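COG0778: Nitroreductase (Streptococcus pneumoniae, PDB 2B67) binds flavin mononucleotide and, as a member of the nitroreductase family, probably reduces its substrates with electrons taken from a nicotinamide cofactor. Local coordinates at the interface of chains A and B. Numbering follows the deposited sequence. Chains: chain A/B, COG0778: Nitroreductase.

Contact 1: the interface of chains A and B. Residues chain A 6, 9, 35, 141, 144-145; chain B 6, 10, 140-141, 144.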
# COMPACT_ATOMS: atom_id res chain seq x y z
N PHE A 6 -3.17 -11.01 14.01
CA PHE A 6 -3.16 -9.96 12.99
C PHE A 6 -4.60 -9.59 12.58
O PHE A 6 -4.89 -8.43 12.34
CB PHE A 6 -2.28 -10.36 11.79
CG PHE A 6 -2.21 -9.31 10.72
CD1 PHE A 6 -1.61 -8.07 10.97
CD2 PHE A 6 -2.71 -9.56 9.45
CE1 PHE A 6 -1.54 -7.11 9.97
CE2 PHE A 6 -2.65 -8.62 8.45
CZ PHE A 6 -2.08 -7.37 8.70
N LEU A 9 -5.71 -7.09 15.13
CA LEU A 9 -5.21 -5.75 14.80
C LEU A 9 -6.10 -5.08 13.76
O LEU A 9 -6.50 -3.93 13.91
CB LEU A 9 -3.78 -5.84 14.24
CG LEU A 9 -2.69 -4.88 14.74
CD1 LEU A 9 -1.57 -4.70 13.73
CD2 LEU A 9 -3.24 -3.54 15.19
N ILE A 35 8.53 1.44 12.62
CA ILE A 35 7.96 0.12 12.24
C ILE A 35 7.44 0.11 10.78
O ILE A 35 7.68 -0.85 10.04
CB ILE A 35 6.83 -0.35 13.24
CG1 ILE A 35 7.42 -0.64 14.63
CG2 ILE A 35 6.14 -1.62 12.74
CD1 ILE A 35 6.33 -0.82 15.70
N ASN A 141 1.17 0.00 6.47
CA ASN A 141 2.02 -0.47 7.58
C ASN A 141 1.97 0.58 8.72
O ASN A 141 1.86 0.22 9.90
CB ASN A 141 3.46 -0.73 7.10
CG ASN A 141 4.12 -1.93 7.79
OD1 ASN A 141 3.44 -2.83 8.30
ND2 ASN A 141 5.44 -1.96 7.80
N LEU A 144 -1.43 0.59 10.67
CA LEU A 144 -1.43 -0.61 11.51
C LEU A 144 -0.53 -0.44 12.71
O LEU A 144 -0.91 -0.80 13.84
CB LEU A 144 -1.04 -1.87 10.72
CG LEU A 144 -2.10 -2.33 9.71
CD1 LEU A 144 -1.45 -3.36 8.75
CD2 LEU A 144 -3.29 -2.91 10.44
N ALA A 145 0.66 0.13 12.48
CA ALA A 145 1.57 0.41 13.58
C ALA A 145 0.95 1.38 14.61
O ALA A 145 1.10 1.19 15.81
CB ALA A 145 2.97 0.90 13.07
N PHE B 6 3.11 -6.22 16.66
CA PHE B 6 3.17 -5.86 15.25
C PHE B 6 4.60 -5.66 14.80
O PHE B 6 4.95 -6.04 13.68
CB PHE B 6 2.31 -4.61 14.98
CG PHE B 6 2.17 -4.29 13.52
CD1 PHE B 6 1.67 -5.23 12.63
CD2 PHE B 6 2.51 -3.03 13.04
CE1 PHE B 6 1.53 -4.90 11.26
CE2 PHE B 6 2.37 -2.70 11.69
CZ PHE B 6 1.88 -3.63 10.80
N ASN B 10 6.33 -7.77 11.69
CA ASN B 10 7.08 -7.09 10.62
C ASN B 10 8.48 -7.67 10.48
O ASN B 10 8.95 -7.92 9.36
CB ASN B 10 7.14 -5.58 10.88
CG ASN B 10 6.10 -4.80 10.06
OD1 ASN B 10 6.33 -4.50 8.88
ND2 ASN B 10 4.97 -4.48 10.67
N MSE B 140 0.21 -4.79 0.97
CA MSE B 140 0.91 -4.79 2.26
C MSE B 140 0.16 -5.67 3.28
O MSE B 140 0.79 -6.47 3.99
CB MSE B 140 1.03 -3.36 2.82
CG MSE B 140 1.68 -3.31 4.18
SE MSE B 140 3.63 -3.41 3.99
CE MSE B 140 4.09 -5.03 4.80
N ASN B 141 -1.17 -5.51 3.32
CA ASN B 141 -2.03 -6.23 4.30
C ASN B 141 -2.02 -7.73 4.02
O ASN B 141 -1.99 -8.53 4.97
CB ASN B 141 -3.48 -5.66 4.33
CG ASN B 141 -4.09 -5.61 5.76
OD1 ASN B 141 -3.36 -5.55 6.73
ND2 ASN B 141 -5.42 -5.60 5.87
N LEU B 144 1.41 -9.27 5.15
CA LEU B 144 1.40 -9.46 6.60
C LEU B 144 0.50 -10.60 7.06
O LEU B 144 0.88 -11.37 7.96
CB LEU B 144 0.99 -8.17 7.32
CG LEU B 144 1.99 -7.00 7.17
CD1 LEU B 144 1.35 -5.67 7.64
CD2 LEU B 144 3.29 -7.29 7.91
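The N-terminal helix of each nitroreductase subunit packs against the long helix 124-148 of the partner, and B:Phe6 has the largest surface of the patch hidden by chain A, 66 Å². Its CG lies anti to the backbone N (chi1 -172°), which sends the ring tip into the groove beside A:Asn141 and A:Leu144. There B:Phe6 CZ touches A:Leu144 CB at 3.4 Å. B:Phe6 CD2 rests on A:Ala145 CA at 3.6 Å. A:Leu9 comes across at about a right angle, its CD1 meeting B:Phe6 CD1 at 3.5 Å. One turn on, B:Asn10 and A:Asn141 meet tip to tip as a pair of primary amides. A:Asn141 ND2 donates to B:Asn10 OD1 at 2.9 Å, while B:Asn10 ND2 gives a longer bond of 3.3 Å to A:Asn141 OD1. Each acceptor lies near the plane of the donating amide, yet the amides are twisted 46° apart and both donors are tilted from the carbonyl planes they address. The two bonds together probably limit the rotation of the A:Asn141 amide. In the symmetric half, B:Leu144 CB lies over the face of A:Phe6, 3.9 Å from the ring centroid. The site joins helices 5-12 and 124-148 of chain A to helices 6-12 and 124-148 of chain B, with helix 26-36 of chain A bordering it through A:Ile35.

Contact 2: the interface of chains A and B. Residues chain A 200-202, 204; chain B 49-50, 170.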
# COMPACT_ATOMS: atom_id res chain seq x y z
N ILE A 200 -14.23 -11.55 -4.91
CA ILE A 200 -13.04 -10.83 -5.41
C ILE A 200 -11.85 -11.77 -5.66
O ILE A 200 -10.77 -11.32 -5.97
CB ILE A 200 -12.61 -9.67 -4.45
CG1 ILE A 200 -12.27 -10.22 -3.06
CG2 ILE A 200 -13.70 -8.59 -4.36
CD1 ILE A 200 -11.78 -9.21 -2.11
N ILE A 201 -12.08 -13.07 -5.51
CA ILE A 201 -11.08 -14.09 -5.82
C ILE A 201 -11.39 -14.81 -7.14
O ILE A 201 -12.54 -15.17 -7.45
CB ILE A 201 -10.95 -15.14 -4.68
CG1 ILE A 201 -10.33 -14.52 -3.44
CG2 ILE A 201 -10.13 -16.36 -5.14
CD1 ILE A 201 -10.20 -15.48 -2.23
N GLU A 202 -10.34 -15.01 -7.94
CA GLU A 202 -10.45 -15.76 -9.18
C GLU A 202 -9.40 -16.84 -9.10
O GLU A 202 -8.29 -16.59 -8.64
CB GLU A 202 -10.11 -14.85 -10.35
CG GLU A 202 -10.82 -15.16 -11.61
CD GLU A 202 -12.17 -14.47 -11.72
OE1 GLU A 202 -12.83 -14.31 -10.68
OE2 GLU A 202 -12.56 -14.10 -12.85
N ARG A 204 -7.03 -19.60 -11.07
CA ARG A 204 -6.36 -19.88 -12.33
C ARG A 204 -5.18 -20.84 -12.14
O ARG A 204 -5.06 -21.63 -11.21
CB ARG A 204 -5.84 -18.58 -12.97
CG ARG A 204 -6.90 -17.65 -13.48
CD ARG A 204 -7.76 -18.30 -14.57
NE ARG A 204 -8.72 -17.33 -15.09
CZ ARG A 204 -9.95 -17.15 -14.62
NH1 ARG A 204 -10.41 -17.86 -13.58
NH2 ARG A 204 -10.73 -16.23 -15.19
OXT ARG A 204 -4.25 -20.80 -12.94
N LYS B 49 -8.96 -7.20 -7.37
CA LYS B 49 -9.22 -8.58 -7.73
C LYS B 49 -7.95 -9.41 -7.52
O LYS B 49 -6.86 -9.07 -8.03
CB LYS B 49 -9.70 -8.72 -9.19
CG LYS B 49 -10.03 -10.17 -9.59
CD LYS B 49 -10.19 -10.31 -11.10
CE LYS B 49 -11.59 -9.94 -11.53
NZ LYS B 49 -12.63 -10.63 -10.67
N PHE B 50 -8.11 -10.49 -6.77
CA PHE B 50 -7.02 -11.38 -6.44
C PHE B 50 -7.12 -12.64 -7.28
O PHE B 50 -8.07 -13.39 -7.14
CB PHE B 50 -7.12 -11.73 -4.97
CG PHE B 50 -6.88 -10.57 -4.06
CD1 PHE B 50 -7.89 -9.65 -3.80
CD2 PHE B 50 -5.63 -10.37 -3.49
CE1 PHE B 50 -7.65 -8.55 -2.97
CE2 PHE B 50 -5.39 -9.27 -2.64
CZ PHE B 50 -6.40 -8.39 -2.38
N ILE B 170 -8.20 -13.01 -17.94
CA ILE B 170 -8.84 -12.03 -17.06
C ILE B 170 -9.29 -10.86 -17.94
O ILE B 170 -8.52 -10.36 -18.74
CB ILE B 170 -7.86 -11.55 -15.92
CG1 ILE B 170 -7.40 -12.72 -15.02
CG2 ILE B 170 -8.47 -10.40 -15.10
CD1 ILE B 170 -8.49 -13.31 -14.12
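B:Ile170 CD1 and the aliphatic part of A:Glu202 form a small apolar centre, the methyl lying 3.9 Å from A:Glu202 CG as the two side chains run antiparallel alongside one another. The same B:Ile170 CD1 methyl also meets the guanidinium of A:Arg204, 3.8 Å from its NH2. Beside this centre the backbones join as a parallel beta bridge between A:Ile201 and B:Phe50. B:Phe50 N donates to A:Ile200 O at 2.9 Å. A:Glu202 N returns a bond to B:Phe50 O, also at 2.9 Å. The same A:Ile200 carbonyl oxygen sits at the edge of the B:Phe50 ring, in its plane. At the polar rim, the A:Glu202 chain bends at chi2 (87°) and carries its carboxylate toward B:Lys49, whose NZ makes a long salt bridge of 3.7 Å with A:Glu202 OE1. A:Arg204 NH2 lies equally far from A:Glu202 OE2, a loose bridge within chain A that probably helps to steady the carboxylate. The acid is thus flanked by a basic group from each chain. In the fold, the C-terminal strand 201-203 of chain A thereby adds itself to strand 48-53 of chain B, extending the partner's sheet.

Contact 3: the interface of chains A and B. Residues chain A 129, 132-133, 137; chain B 132-133, 135-136, 139, 177-178.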
# COMPACT_ATOMS: atom_id res chain seq x y z
N ASP A 129 2.86 5.62 -11.12
CA ASP A 129 2.30 4.38 -10.55
C ASP A 129 3.20 3.75 -9.51
O ASP A 129 2.72 3.22 -8.48
CB ASP A 129 2.00 3.33 -11.64
CG ASP A 129 0.78 3.71 -12.54
OD1 ASP A 129 0.12 4.74 -12.29
OD2 ASP A 129 0.49 2.96 -13.50
N ALA A 132 3.06 5.81 -6.35
CA ALA A 132 1.75 5.67 -5.71
C ALA A 132 1.64 4.29 -5.03
O ALA A 132 1.13 4.17 -3.90
CB ALA A 132 0.61 5.89 -6.73
N LEU A 133 2.13 3.26 -5.71
CA LEU A 133 2.08 1.93 -5.15
C LEU A 133 2.90 1.82 -3.88
O LEU A 133 2.41 1.32 -2.86
CB LEU A 133 2.49 0.85 -6.17
CG LEU A 133 2.13 -0.53 -5.55
CD1 LEU A 133 1.33 -1.39 -6.51
CD2 LEU A 133 3.40 -1.19 -5.07
N LEU A 137 1.85 0.78 0.06
CA LEU A 137 2.50 -0.21 0.93
C LEU A 137 2.83 0.35 2.31
O LEU A 137 2.42 -0.22 3.32
CB LEU A 137 3.77 -0.76 0.28
CG LEU A 137 3.59 -1.63 -0.97
CD1 LEU A 137 4.97 -1.83 -1.61
CD2 LEU A 137 2.96 -2.98 -0.57
N ALA B 132 -3.13 2.26 -8.27
CA ALA B 132 -1.80 1.85 -7.79
C ALA B 132 -1.70 1.95 -6.27
O ALA B 132 -1.26 1.01 -5.59
CB ALA B 132 -0.68 2.65 -8.48
N LEU B 133 -2.14 3.08 -5.72
CA LEU B 133 -2.06 3.29 -4.27
C LEU B 133 -2.91 2.30 -3.48
O LEU B 133 -2.47 1.73 -2.46
CB LEU B 133 -2.41 4.74 -3.90
CG LEU B 133 -2.07 5.12 -2.44
CD1 LEU B 133 -1.35 6.49 -2.41
CD2 LEU B 133 -3.37 5.13 -1.68
N ALA B 135 -3.83 -0.63 -4.54
CA ALA B 135 -3.14 -1.92 -4.65
C ALA B 135 -2.04 -2.07 -3.61
O ALA B 135 -1.92 -3.13 -3.02
CB ALA B 135 -2.56 -2.16 -6.07
N GLY B 136 -1.22 -1.03 -3.42
CA GLY B 136 -0.18 -1.02 -2.38
C GLY B 136 -0.78 -1.24 -0.98
O GLY B 136 -0.24 -2.02 -0.17
N ALA B 139 -1.90 -4.91 -0.83
CA ALA B 139 -0.81 -5.84 -0.98
C ALA B 139 -0.01 -5.94 0.31
O ALA B 139 0.44 -7.03 0.69
CB ALA B 139 0.10 -5.46 -2.13
N GLU B 177 -1.44 -5.35 -11.31
CA GLU B 177 -0.62 -4.42 -10.53
C GLU B 177 0.67 -5.06 -10.03
O GLU B 177 1.76 -4.47 -10.12
CB GLU B 177 -1.43 -3.81 -9.37
CG GLU B 177 -2.62 -2.92 -9.83
CD GLU B 177 -2.23 -1.47 -10.19
OE1 GLU B 177 -1.03 -1.12 -10.25
OE2 GLU B 177 -3.14 -0.65 -10.43
N LEU B 178 0.56 -6.28 -9.50
CA LEU B 178 1.68 -6.94 -8.81
C LEU B 178 1.48 -8.42 -8.91
O LEU B 178 0.31 -8.90 -8.94
CB LEU B 178 1.64 -6.61 -7.29
CG LEU B 178 1.94 -5.24 -6.71
CD1 LEU B 178 1.72 -5.22 -5.19
CD2 LEU B 178 3.38 -4.79 -7.06
O HOH W 1 -0.03 0.17 -12.82
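A:Leu133 and B:Leu178 meet end to end, A:Leu133 CD1 stopping 3.9 Å from B:Leu178 CG. A:Leu133 has CG anti to its backbone N (chi1 -169°), an orientation that carries the branched end across helix 124-148 of chain B toward strand 174-183. On the way A:Leu133 CG passes B:Gly136 CA at 4.0 Å; with 72 Å² hidden, this leucine is the main apolar plug of the patch. A:Leu137 is turned differently, CG anti to the carbonyl carbon (chi1 -68°), and lays CD2 against B:Gly136 O at 3.4 Å. Small residues let the paired helices come close: A:Ala132 CB faces B:Ala132 CB at 3.9 Å, and A:Ala132 O lies 3.3 Å from B:Leu133 CA. At the polar margin a water joins the chains, 2.9 Å from the A:Asp129 carboxylate oxygen OD2 and 3.0 Å from B:Glu177 OE1. Standing between two acidic groups, it may ease their mutual repulsion. The site holds the two long helices together through side-chain and close backbone packing, while the water ties A:Asp129 to strand 174-183 of chain B. A:Leu133 and A:Leu137 belong to residues that also line a flavin mononucleotide pocket, so the packing may link the dimer core to cofactor binding.

Helix 124-148 runs through contact 1 and contact 3, whose C-alpha centres lie about 16 Å apart, so the long helices are common to both, the N-terminal helices joining them only in contact 1. Contact 2 shares no element with helix 124-148 and lies about 24 Å from contact 1 and 17 Å from contact 3, centre to centre of their C-alpha atoms. The three illustrate how a two-fold dimer can combine a helical core with exchanged C-terminal strands that clasp the partner. Such intertwining, typical of nitroreductases, suggests that the dimer is the working form, with flavin pockets close to the subunit boundary.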